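Local coordinates for glutaredoxin (Grx-1) (Archaeoglobus fulgidus, PDB 3IC4), which probably transfers electrons as a thiol-disulfide oxidoreductase of the glutaredoxin family, within the thioredoxin-like superfamily, at residues V14-L19 with V41-K46. Numbering follows the deposited sequence.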
ATOM      1  N   VAL A  14       4.292   2.560   7.731  1.00  2.00           N
ATOM      2  CA  VAL A  14       3.575   1.517   6.980  1.00  2.00           C
ATOM      3  C   VAL A  14       2.668   2.148   5.899  1.00  2.00           C
ATOM      4  O   VAL A  14       1.909   3.076   6.153  1.00  2.00           O
ATOM      5  CB  VAL A  14       2.739   0.644   7.936  1.00  2.00           C
ATOM      6  CG1 VAL A  14       1.970  -0.386   7.179  1.00  2.00           C
ATOM      7  CG2 VAL A  14       3.640   0.000   8.934  1.00  2.00           C
ATOM      8  N   LEU A  15       2.798   1.643   4.672  1.00  2.00           N
ATOM      9  CA  LEU A  15       2.005   2.165   3.559  1.00  2.00           C
ATOM     10  C   LEU A  15       1.313   1.024   2.836  1.00  2.00           C
ATOM     11  O   LEU A  15       1.954   0.043   2.475  1.00  2.00           O
ATOM     12  CB  LEU A  15       2.942   2.875   2.553  1.00  2.00           C
ATOM     13  CG  LEU A  15       2.268   3.486   1.324  1.00  2.00           C
ATOM     14  CD1 LEU A  15       1.288   4.582   1.694  1.00  2.17           C
ATOM     15  CD2 LEU A  15       3.290   4.033   0.326  1.00  2.55           C
HETATM   16  N   MSE A  16       0.014   1.212   2.610  1.00  2.00           N
HETATM   17  CA  MSE A  16      -0.761   0.327   1.747  1.00  2.00           C
HETATM   18  C   MSE A  16      -1.144   0.980   0.424  1.00  2.00           C
HETATM   19  O   MSE A  16      -1.643   2.125   0.393  1.00  2.00           O
HETATM   20  CB  MSE A  16      -2.028  -0.080   2.489  1.00  2.00           C
HETATM   21  CG  MSE A  16      -2.861  -1.047   1.764  1.00  2.78           C
HETATM   22 SE   MSE A  16      -4.532  -1.320   2.680  1.00  6.06          SE
HETATM   23  CE  MSE A  16      -5.711  -1.405   1.152  1.00 11.09           C
ATOM     24  N   TYR A  17      -0.969   0.210  -0.651  1.00  2.00           N
ATOM     25  CA  TYR A  17      -1.482   0.555  -1.973  1.00  2.00           C
ATOM     26  C   TYR A  17      -2.653  -0.377  -2.265  1.00  2.00           C
ATOM     27  O   TYR A  17      -2.554  -1.585  -2.091  1.00  2.00           O
ATOM     28  CB  TYR A  17      -0.438   0.310  -3.029  1.00  2.00           C
ATOM     29  CG  TYR A  17       0.792   1.133  -2.926  1.00  2.00           C
ATOM     30  CD1 TYR A  17       0.907   2.349  -3.607  1.00  3.83           C
ATOM     31  CD2 TYR A  17       1.890   0.676  -2.181  1.00  4.15           C
ATOM     32  CE1 TYR A  17       2.102   3.075  -3.544  1.00  6.97           C
ATOM     33  CE2 TYR A  17       3.072   1.404  -2.136  1.00  6.69           C
ATOM     34  CZ  TYR A  17       3.151   2.585  -2.802  1.00  5.86           C
ATOM     35  OH  TYR A  17       4.323   3.248  -2.731  1.00  9.55           O
ATOM     36  N   GLY A  18      -3.771   0.186  -2.712  1.00  2.00           N
ATOM     37  CA  GLY A  18      -4.901  -0.652  -3.094  1.00  2.00           C
ATOM     38  C   GLY A  18      -5.954   0.064  -3.920  1.00  2.00           C
ATOM     39  O   GLY A  18      -5.729   1.132  -4.394  1.00  2.00           O
ATOM     40  N   LEU A  19      -7.046  -0.621  -4.168  1.00  2.00           N
ATOM     41  CA  LEU A  19      -8.222  -0.044  -4.764  1.00  2.00           C
ATOM     42  C   LEU A  19      -9.337  -0.117  -3.735  1.00  2.00           C
ATOM     43  O   LEU A  19      -9.543  -1.137  -3.102  1.00  2.00           O
ATOM     44  CB  LEU A  19      -8.651  -0.823  -5.985  1.00  2.00           C
ATOM     45  CG  LEU A  19      -7.652  -0.928  -7.154  1.00  3.65           C
ATOM     46  CD1 LEU A  19      -8.214  -1.882  -8.142  1.00  4.54           C
ATOM     47  CD2 LEU A  19      -7.490   0.422  -7.751  1.00  9.25           C
ATOM     48  N   VAL A  41      -2.750   4.910   3.475  1.00  2.00           N
ATOM     49  CA  VAL A  41      -3.291   4.149   2.304  1.00  2.00           C
ATOM     50  C   VAL A  41      -3.379   5.065   1.084  1.00  2.41           C
ATOM     51  O   VAL A  41      -3.783   6.236   1.213  1.00  2.11           O
ATOM     52  CB  VAL A  41      -4.692   3.481   2.540  1.00  2.00           C
ATOM     53  CG1 VAL A  41      -5.820   4.458   2.926  1.00  8.26           C
ATOM     54  CG2 VAL A  41      -5.144   2.696   1.262  1.00  2.29           C
ATOM     55  N   ILE A  42      -2.950   4.545  -0.056  1.00  2.10           N
ATOM     56  CA  ILE A  42      -3.175   5.174  -1.347  1.00  2.42           C
ATOM     57  C   ILE A  42      -4.165   4.332  -2.159  1.00  2.70           C
ATOM     58  O   ILE A  42      -3.866   3.190  -2.521  1.00  2.92           O
ATOM     59  CB  ILE A  42      -1.880   5.372  -2.128  1.00  2.23           C
ATOM     60  CG1 ILE A  42      -0.917   6.290  -1.335  1.00  3.18           C
ATOM     61  CG2 ILE A  42      -2.155   5.916  -3.512  1.00  2.00           C
ATOM     62  CD1 ILE A  42       0.453   6.442  -1.998  1.00  5.80           C
ATOM     63  N   TRP A  43      -5.322   4.927  -2.453  1.00  2.39           N
ATOM     64  CA  TRP A  43      -6.317   4.303  -3.308  1.00  2.00           C
ATOM     65  C   TRP A  43      -6.038   4.741  -4.762  1.00  2.17           C
ATOM     66  O   TRP A  43      -6.250   5.925  -5.172  1.00  2.00           O
ATOM     67  CB  TRP A  43      -7.681   4.781  -2.888  1.00  2.33           C
ATOM     68  CG  TRP A  43      -8.113   4.404  -1.537  1.00  2.00           C
ATOM     69  CD1 TRP A  43      -8.617   5.266  -0.604  1.00  3.80           C
ATOM     70  CD2 TRP A  43      -8.195   3.093  -0.948  1.00  2.89           C
ATOM     71  NE1 TRP A  43      -8.996   4.577   0.510  1.00  8.23           N
ATOM     72  CE2 TRP A  43      -8.738   3.246   0.343  1.00  6.74           C
ATOM     73  CE3 TRP A  43      -7.897   1.806  -1.381  1.00  2.00           C
ATOM     74  CZ2 TRP A  43      -9.003   2.143   1.193  1.00  4.77           C
ATOM     75  CZ3 TRP A  43      -8.131   0.721  -0.509  1.00  2.00           C
ATOM     76  CH2 TRP A  43      -8.636   0.893   0.736  1.00  5.88           C
ATOM     77  N   ILE A  44      -5.607   3.785  -5.537  1.00  2.00           N
ATOM     78  CA  ILE A  44      -5.122   4.055  -6.883  1.00  2.00           C
ATOM     79  C   ILE A  44      -6.317   4.439  -7.740  1.00  2.00           C
ATOM     80  O   ILE A  44      -6.207   5.240  -8.670  1.00  2.16           O
ATOM     81  CB  ILE A  44      -4.400   2.789  -7.436  1.00  2.00           C
ATOM     82  CG1 ILE A  44      -3.152   2.485  -6.571  1.00  2.00           C
ATOM     83  CG2 ILE A  44      -4.108   2.948  -8.897  1.00  2.00           C
ATOM     84  CD1 ILE A  44      -2.418   1.277  -6.917  1.00  2.00           C
ATOM     85  N   ASP A  45      -7.490   3.901  -7.408  1.00  2.00           N
ATOM     86  CA  ASP A  45      -8.691   4.269  -8.119  1.00  2.00           C
ATOM     87  C   ASP A  45      -9.180   5.707  -7.953  1.00  2.54           C
ATOM     88  O   ASP A  45     -10.040   6.173  -8.729  1.00  2.83           O
ATOM     89  CB  ASP A  45      -9.781   3.273  -7.796  1.00  2.00           C
ATOM     90  CG  ASP A  45     -10.136   3.219  -6.330  1.00  2.39           C
ATOM     91  OD1 ASP A  45      -9.263   2.996  -5.470  1.00  2.00           O
ATOM     92  OD2 ASP A  45     -11.391   3.324  -6.059  1.00  2.69           O
ATOM     93  N   LYS A  46      -8.724   6.360  -6.891  1.00  3.33           N
ATOM     94  CA  LYS A  46      -9.009   7.782  -6.625  1.00  5.17           C
ATOM     95  C   LYS A  46      -8.028   8.727  -7.301  1.00  5.29           C
ATOM     96  O   LYS A  46      -8.194   9.944  -7.240  1.00  7.32           O
ATOM     97  CB  LYS A  46      -9.018   7.989  -5.116  1.00  5.63           C
ATOM     98  CG  LYS A  46     -10.051   7.119  -4.405  1.00  9.77           C
ATOM     99  CD  LYS A  46     -11.474   7.644  -4.542  1.00 15.95           C
ATOM    100  CE  LYS A  46     -12.547   6.526  -4.432  1.00 20.34           C
ATOM    101  NZ  LYS A  46     -12.833   6.129  -3.033  1.00 23.20           N
TER
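W43 reaches over to G18, L19 and M16 of the parallel neighbouring strand and its end, with G18 C at the rim of the indole, in its plane, and L19 C 3.4 Å from W43 CE3. A glycine suits this place, since a CB here would fall tight against W43 CZ3 and crowd M16 CE. The flexible selenomethionine runs extended, CG anti to the backbone N (chi1 -176°), then bends at its end, leaving CE 3.6 Å from W43 CZ3. V41 CG2 lies 3.6 Å above the plane of the indole, the beta-branched valine setting one methyl over the ring centre. An alanine in place of W43 would probably leave V41 CG2 and M16 CE facing a gap. On the other side of the sheet, branched I42 serves two partners: CD1 lies 4.1 Å from Y17 CE1, and CG1 meets L15 CD1. Beyond the strand, L19 CD2 packs 3.7 Å from D45 CB, while the D45 carboxylate, through OD2, hydrogen-bonds S20 OG.

Three nearly straight bonds set this register: I42 N to M16 O (2.8 Å), G18 N to I42 O, and I44 N to G18 O (2.9 Å). They pair strands 15-18 and 40-43 of a beta-alpha-beta unit whose helix 23-35 touches M16 and W43; helix 49-63 packs on Y17. Backbone bonds thus fix the register while apolar groups pack on both faces, and M16 also touches C25 of a CxxC consistent with a thioredoxin-type redox site.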